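Local coordinates for malonyl CoA-acyl carrier protein transacylase (PDB 3EZO) that probably transfers the malonyl group from malonyl-CoA to holo-acyl carrier protein, giving malonyl-acyl carrier protein and free CoA, at residues A[78-83]-A[279-284]; A[92-97]-A[232-237]. One frame throughout, in Å; residues are numbered along the deposited sequence.

Contact 1. Residues A[78-83]-A[279-284]; sequences ACYRAW and IECGPG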
loop_
_atom_site.group_PDB
_atom_site.type_symbol
_atom_site.label_atom_id
_atom_site.label_comp_id
_atom_site.label_asym_id
_atom_site.label_seq_id
_atom_site.Cartn_x
_atom_site.Cartn_y
_atom_site.Cartn_z
ATOM N N ALA A 78 2.099 -3.012 -13.862
ATOM C CA ALA A 78 1.904 -3.867 -15.021
ATOM C C ALA A 78 0.446 -3.927 -15.350
ATOM O O ALA A 78 0.059 -3.868 -16.519
ATOM C CB ALA A 78 2.459 -5.308 -14.753
ATOM N N CYS A 79 -0.377 -4.070 -14.320
ATOM C CA CYS A 79 -1.802 -4.205 -14.502
ATOM C C CYS A 79 -2.416 -2.907 -15.029
ATOM O O CYS A 79 -3.361 -2.936 -15.852
ATOM C CB CYS A 79 -2.493 -4.616 -13.213
ATOM S SG CYS A 79 -2.230 -6.312 -12.678
ATOM N N TYR A 80 -1.863 -1.791 -14.592
ATOM C CA TYR A 80 -2.301 -0.473 -15.057
ATOM C C TYR A 80 -1.957 -0.282 -16.515
ATOM O O TYR A 80 -2.792 0.196 -17.282
ATOM C CB TYR A 80 -1.734 0.681 -14.202
ATOM C CG TYR A 80 -2.339 2.040 -14.573
ATOM C CD1 TYR A 80 -3.623 2.349 -14.205
ATOM C CD2 TYR A 80 -1.642 2.959 -15.342
ATOM C CE1 TYR A 80 -4.203 3.552 -14.540
ATOM C CE2 TYR A 80 -2.214 4.182 -15.700
ATOM C CZ TYR A 80 -3.500 4.457 -15.302
ATOM O OH TYR A 80 -4.118 5.642 -15.627
ATOM N N ARG A 81 -0.721 -0.634 -16.892
ATOM C CA ARG A 81 -0.295 -0.543 -18.274
ATOM C C ARG A 81 -1.153 -1.480 -19.185
ATOM O O ARG A 81 -1.481 -1.104 -20.297
ATOM C CB ARG A 81 1.225 -0.814 -18.408
ATOM C CG ARG A 81 2.135 0.372 -18.084
ATOM C CD ARG A 81 3.585 0.023 -18.214
ATOM N NE ARG A 81 4.519 1.155 -18.178
ATOM C CZ ARG A 81 5.839 1.021 -18.059
ATOM N NH1 ARG A 81 6.374 -0.178 -17.911
ATOM N NH2 ARG A 81 6.651 2.062 -18.039
ATOM N N ALA A 82 -1.537 -2.664 -18.711
ATOM C CA ALA A 82 -2.449 -3.578 -19.473
ATOM C C ALA A 82 -3.827 -2.959 -19.668
ATOM O O ALA A 82 -4.483 -3.119 -20.722
ATOM C CB ALA A 82 -2.596 -4.891 -18.754
ATOM N N TRP A 83 -4.310 -2.292 -18.625
ATOM C CA TRP A 83 -5.578 -1.577 -18.709
ATOM C C TRP A 83 -5.515 -0.560 -19.863
ATOM O O TRP A 83 -6.401 -0.513 -20.692
ATOM C CB TRP A 83 -5.908 -0.926 -17.366
ATOM C CG TRP A 83 -7.056 0.032 -17.368
ATOM C CD1 TRP A 83 -6.981 1.363 -17.500
ATOM C CD2 TRP A 83 -8.439 -0.280 -17.194
ATOM N NE1 TRP A 83 -8.227 1.929 -17.403
ATOM C CE2 TRP A 83 -9.145 0.932 -17.225
ATOM C CE3 TRP A 83 -9.150 -1.467 -17.032
ATOM C CZ2 TRP A 83 -10.518 0.998 -17.088
ATOM C CZ3 TRP A 83 -10.507 -1.411 -16.897
ATOM C CH2 TRP A 83 -11.192 -0.174 -16.924
ATOM N N ILE A 279 -12.000 0.592 -8.616
ATOM C CA ILE A 279 -11.392 -0.596 -9.217
ATOM C C ILE A 279 -10.039 -0.780 -8.571
ATOM O O ILE A 279 -9.220 0.133 -8.550
ATOM C CB ILE A 279 -11.263 -0.428 -10.723
ATOM C CG1 ILE A 279 -12.662 -0.354 -11.354
ATOM C CG2 ILE A 279 -10.428 -1.573 -11.363
ATOM C CD1 ILE A 279 -12.587 0.132 -12.772
ATOM N N GLU A 280 -9.841 -1.946 -7.970
ATOM C CA GLU A 280 -8.530 -2.311 -7.435
ATOM C C GLU A 280 -7.680 -2.727 -8.597
ATOM O O GLU A 280 -8.057 -3.622 -9.372
ATOM C CB GLU A 280 -8.604 -3.432 -6.403
ATOM C CG GLU A 280 -7.184 -3.951 -6.045
ATOM C CD GLU A 280 -7.142 -4.812 -4.811
ATOM O OE1 GLU A 280 -8.105 -5.583 -4.595
ATOM O OE2 GLU A 280 -6.104 -4.748 -4.078
ATOM N N CYS A 281 -6.542 -2.073 -8.759
ATOM C CA CYS A 281 -5.652 -2.381 -9.878
ATOM C C CYS A 281 -4.423 -3.123 -9.381
ATOM O O CYS A 281 -3.520 -2.538 -8.786
ATOM C CB CYS A 281 -5.268 -1.127 -10.657
ATOM S SG CYS A 281 -4.227 -1.423 -12.130
ATOM N N GLY A 282 -4.410 -4.427 -9.626
ATOM C CA GLY A 282 -3.306 -5.262 -9.200
ATOM C C GLY A 282 -3.757 -6.550 -8.533
ATOM O O GLY A 282 -4.939 -6.791 -8.345
ATOM N N PRO A 283 -2.797 -7.387 -8.152
ATOM C CA PRO A 283 -3.135 -8.700 -7.589
ATOM C C PRO A 283 -3.537 -8.700 -6.104
ATOM O O PRO A 283 -3.194 -7.775 -5.353
ATOM C CB PRO A 283 -1.826 -9.477 -7.757
ATOM C CG PRO A 283 -0.783 -8.420 -7.538
ATOM C CD PRO A 283 -1.347 -7.196 -8.283
ATOM N N GLY A 284 -4.275 -9.743 -5.703
ATOM C CA GLY A 284 -4.419 -10.106 -4.282
ATOM C C GLY A 284 -5.806 -9.920 -3.690
ATOM O O GLY A 284 -6.127 -10.486 -2.645
#

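Contact 2. Residues A[92-97]-A[232-237]; sequences SIVAGH and ISVVNN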
loop_
_atom_site.group_PDB
_atom_site.type_symbol
_atom_site.label_atom_id
_atom_site.label_comp_id
_atom_site.label_asym_id
_atom_site.label_seq_id
_atom_site.Cartn_x
_atom_site.Cartn_y
_atom_site.Cartn_z
ATOM N N SER A 92 -10.316 9.012 -12.671
ATOM C CA SER A 92 -10.388 10.429 -12.325
ATOM C C SER A 92 -9.656 10.747 -11.012
ATOM O O SER A 92 -9.355 11.901 -10.733
ATOM C CB SER A 92 -11.831 10.900 -12.262
ATOM O OG SER A 92 -12.639 10.002 -11.530
ATOM N N ILE A 93 -9.406 9.717 -10.213
ATOM C CA ILE A 93 -8.729 9.857 -8.944
ATOM C C ILE A 93 -8.114 8.512 -8.575
ATOM O O ILE A 93 -8.670 7.470 -8.879
ATOM C CB ILE A 93 -9.681 10.408 -7.833
ATOM C CG1 ILE A 93 -8.888 10.769 -6.554
ATOM C CG2 ILE A 93 -10.795 9.446 -7.538
ATOM C CD1 ILE A 93 -9.682 11.742 -5.579
ATOM N N VAL A 94 -6.932 8.555 -7.965
ATOM C CA VAL A 94 -6.252 7.362 -7.540
ATOM C C VAL A 94 -5.771 7.481 -6.096
ATOM O O VAL A 94 -5.710 8.578 -5.552
ATOM C CB VAL A 94 -5.062 7.071 -8.444
ATOM C CG1 VAL A 94 -5.563 6.728 -9.898
ATOM C CG2 VAL A 94 -4.088 8.266 -8.449
ATOM N N ALA A 95 -5.466 6.327 -5.504
ATOM C CA ALA A 95 -4.844 6.219 -4.195
ATOM C C ALA A 95 -4.247 4.820 -4.128
ATOM O O ALA A 95 -4.592 3.927 -4.934
ATOM C CB ALA A 95 -5.901 6.411 -3.070
ATOM N N GLY A 96 -3.350 4.615 -3.184
ATOM C CA GLY A 96 -2.832 3.270 -2.881
ATOM C C GLY A 96 -2.432 3.120 -1.421
ATOM O O GLY A 96 -2.131 4.100 -0.742
ATOM N N HIS A 97 -2.429 1.881 -0.961
ATOM C CA HIS A 97 -2.267 1.552 0.439
ATOM C C HIS A 97 -0.776 1.319 0.736
ATOM O O HIS A 97 -0.198 0.280 0.337
ATOM C CB HIS A 97 -3.118 0.334 0.768
ATOM C CG HIS A 97 -3.223 0.046 2.226
ATOM N ND1 HIS A 97 -2.132 -0.283 3.009
ATOM C CD2 HIS A 97 -4.300 0.032 3.048
ATOM C CE1 HIS A 97 -2.540 -0.503 4.244
ATOM N NE2 HIS A 97 -3.855 -0.326 4.293
ATOM N N ILE A 232 -3.367 13.157 -12.605
ATOM C CA ILE A 232 -4.572 12.601 -12.010
ATOM C C ILE A 232 -4.513 12.938 -10.527
ATOM O O ILE A 232 -3.442 12.809 -9.918
ATOM C CB ILE A 232 -4.611 11.063 -12.078
ATOM C CG1 ILE A 232 -4.477 10.548 -13.513
ATOM C CG2 ILE A 232 -5.942 10.519 -11.489
ATOM C CD1 ILE A 232 -4.501 9.002 -13.575
ATOM N N SER A 233 -5.651 13.303 -9.930
ATOM C CA SER A 233 -5.675 13.579 -8.490
ATOM C C SER A 233 -5.253 12.339 -7.712
ATOM O O SER A 233 -5.780 11.254 -7.952
ATOM C CB SER A 233 -7.088 13.996 -8.069
ATOM O OG SER A 233 -7.413 15.215 -8.704
ATOM N N VAL A 234 -4.293 12.503 -6.801
ATOM C CA VAL A 234 -3.897 11.455 -5.869
ATOM C C VAL A 234 -4.282 11.898 -4.442
ATOM O O VAL A 234 -3.906 12.964 -3.989
ATOM C CB VAL A 234 -2.372 11.208 -5.941
ATOM C CG1 VAL A 234 -1.953 10.112 -5.056
ATOM C CG2 VAL A 234 -1.871 11.011 -7.446
ATOM N N VAL A 235 -5.023 11.069 -3.727
ATOM C CA VAL A 235 -5.300 11.317 -2.318
ATOM C C VAL A 235 -4.303 10.526 -1.446
ATOM O O VAL A 235 -4.129 9.323 -1.611
ATOM C CB VAL A 235 -6.823 11.101 -1.986
ATOM C CG1 VAL A 235 -7.357 9.707 -2.317
ATOM C CG2 VAL A 235 -7.097 11.488 -0.535
ATOM N N ASN A 236 -3.580 11.220 -0.572
ATOM C CA ASN A 236 -2.494 10.572 0.185
ATOM C C ASN A 236 -2.944 9.917 1.478
ATOM O O ASN A 236 -3.969 10.278 2.080
ATOM C CB ASN A 236 -1.250 11.490 0.349
ATOM C CG ASN A 236 -1.514 12.776 1.136
ATOM O OD1 ASN A 236 -2.272 12.795 2.085
ATOM N ND2 ASN A 236 -0.851 13.843 0.737
ATOM N N ASN A 237 -2.181 8.918 1.896
ATOM C CA ASN A 237 -2.499 8.127 3.070
ATOM C C ASN A 237 -2.381 8.944 4.351
ATOM O O ASN A 237 -3.138 8.761 5.277
ATOM C CB ASN A 237 -1.521 6.971 3.208
ATOM C CG ASN A 237 -1.696 5.875 2.173
ATOM O OD1 ASN A 237 -0.820 5.024 2.040
ATOM N ND2 ASN A 237 -2.816 5.845 1.492
HETATM O O HOH W 1 -8.008 13.815 -11.800
HETATM O O HOH W 2 -2.637 7.030 -1.676
#

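Contact 1. Residues A[78-83]-A[279-284]
Sulfur, methyl and backbone contacts carry this junction between helix 78-83 and the end of strand 279-281; no hydrogen bond crosses it, and the two segments together bury 214 Å². The thiol of Cys281 does most of the touching. Its SG stands anti to the backbone N (chi1 -177°), which sends the sulfur from the strand onto the helix backbone between Cys79 and Tyr80. There Cys281 SG lies 3.4 Å from Tyr80 N and also against the carbonyl carbon of Cys79. The CB of Cys79 is 3.8 Å from Cys281 SG, and the CB of Tyr80 is only slightly farther from it. The Tyr80 ring, with CG anti to its backbone N, offers its edge to the same sulfur, which sits close to the ring plane.

A second sulfur contact runs the other way. Cys79 points at the strand end, and its SG, anti to the carbonyl carbon, rests 3.8 Å from Gly282 CA. At the backbone angles of Gly282 (phi 134°) a CB would jam against the preceding carbonyl O and clash with Pro283 CD; the bare CA lies against the Cys79 thiol.

Purely apolar packing is looser. Trp83 CH2, at the far corner of the indole, approaches Ile279 CD1 obliquely at 4.4 Å, while its NE1 is hydrogen-bonded to Ala89 O.

The axes of the two short segments pass 9.3 Å apart, with their N-to-C directions at 119°. Strand 277-281 is flanked in the parallel sheet by 11-15 and 299-303; Phe13 meets Trp83 edge-to-face and also touches Ile279 and Cys281, and helix 306-314 packs on Trp83 through Ala312 and Leu313.

Contact 2. Residues A[92-97]-A[232-237]
Val94 forms the apolar centre, its two methyls serving different partners. A chi1 of -66° sets CG1 beside the backbone N, anti to the carbonyl carbon, which puts CG2 in the crowded position between the two. Val94 CG2 meets Val234 CG2 at 3.7 Å, the side chains crossing obliquely; CG1 approaches Ile232 CG2 at 4.1 Å, crossing at about a right angle. On the other face, under helix 263-272, Ala95 CB packs on Val235 CG1 at 3.7 Å.

Two nearly linear backbone bonds pair the strands in parallel. Val94 N donates to Ser233 O (2.9 Å, 165° at the hydrogen), and Val235 N donates to Val94 O, so both polar backbone atoms of Val94 engage the 232-237 segment. The ladder is short, and water continues it at each end: one molecule links Ser92 O to Ser233 N, another accepts from Gly96 N and bridges to Val235 O.

At the polar edge, Asn237 bends its amide back to the first strand. ND2 reaches Gly96 O at 2.9 Å from above the carbonyl plane, a bent bond (143° at the hydrogen), while OD1 accepts from Gln256 NE2 and holds the N of Ser98, the predicted active-site serine of the GxSxG pattern. The amide thus grips the backbone on both sides of His97, at the start of what is probably the nucleophile elbow.

Strand 93-96 lies between 11-15 and the outermost strand 233-234 of the parallel sheet. Helix 99-107 packs on Val94 and Val234 through Ala104 and Leu105, whereas helix 263-272 meets Ile93, Ala95 and Val235 through His269 and Trp263.

How the contacts relate
Contact 1 and contact 2 are built on one parallel sheet, their centres 15 Å apart, with strand 11-15 lying between strands 277-281 and 93-96. They touch directly where Tyr80 OH comes within 4.0 Å of Ile232 CD1, a packing contact. Helix 65-85 is followed in the chain, after a short connection, by strand 93-96, and contact 2 is nested in the chain loop that contact 1 closes. Their relation to the predicted active site differs: contact 1 lies away from it, whereas in contact 2 the side chain of His97 is about 4 Å from that of Ser98, and the side chain of Asn237 about 6 Å from that of His207.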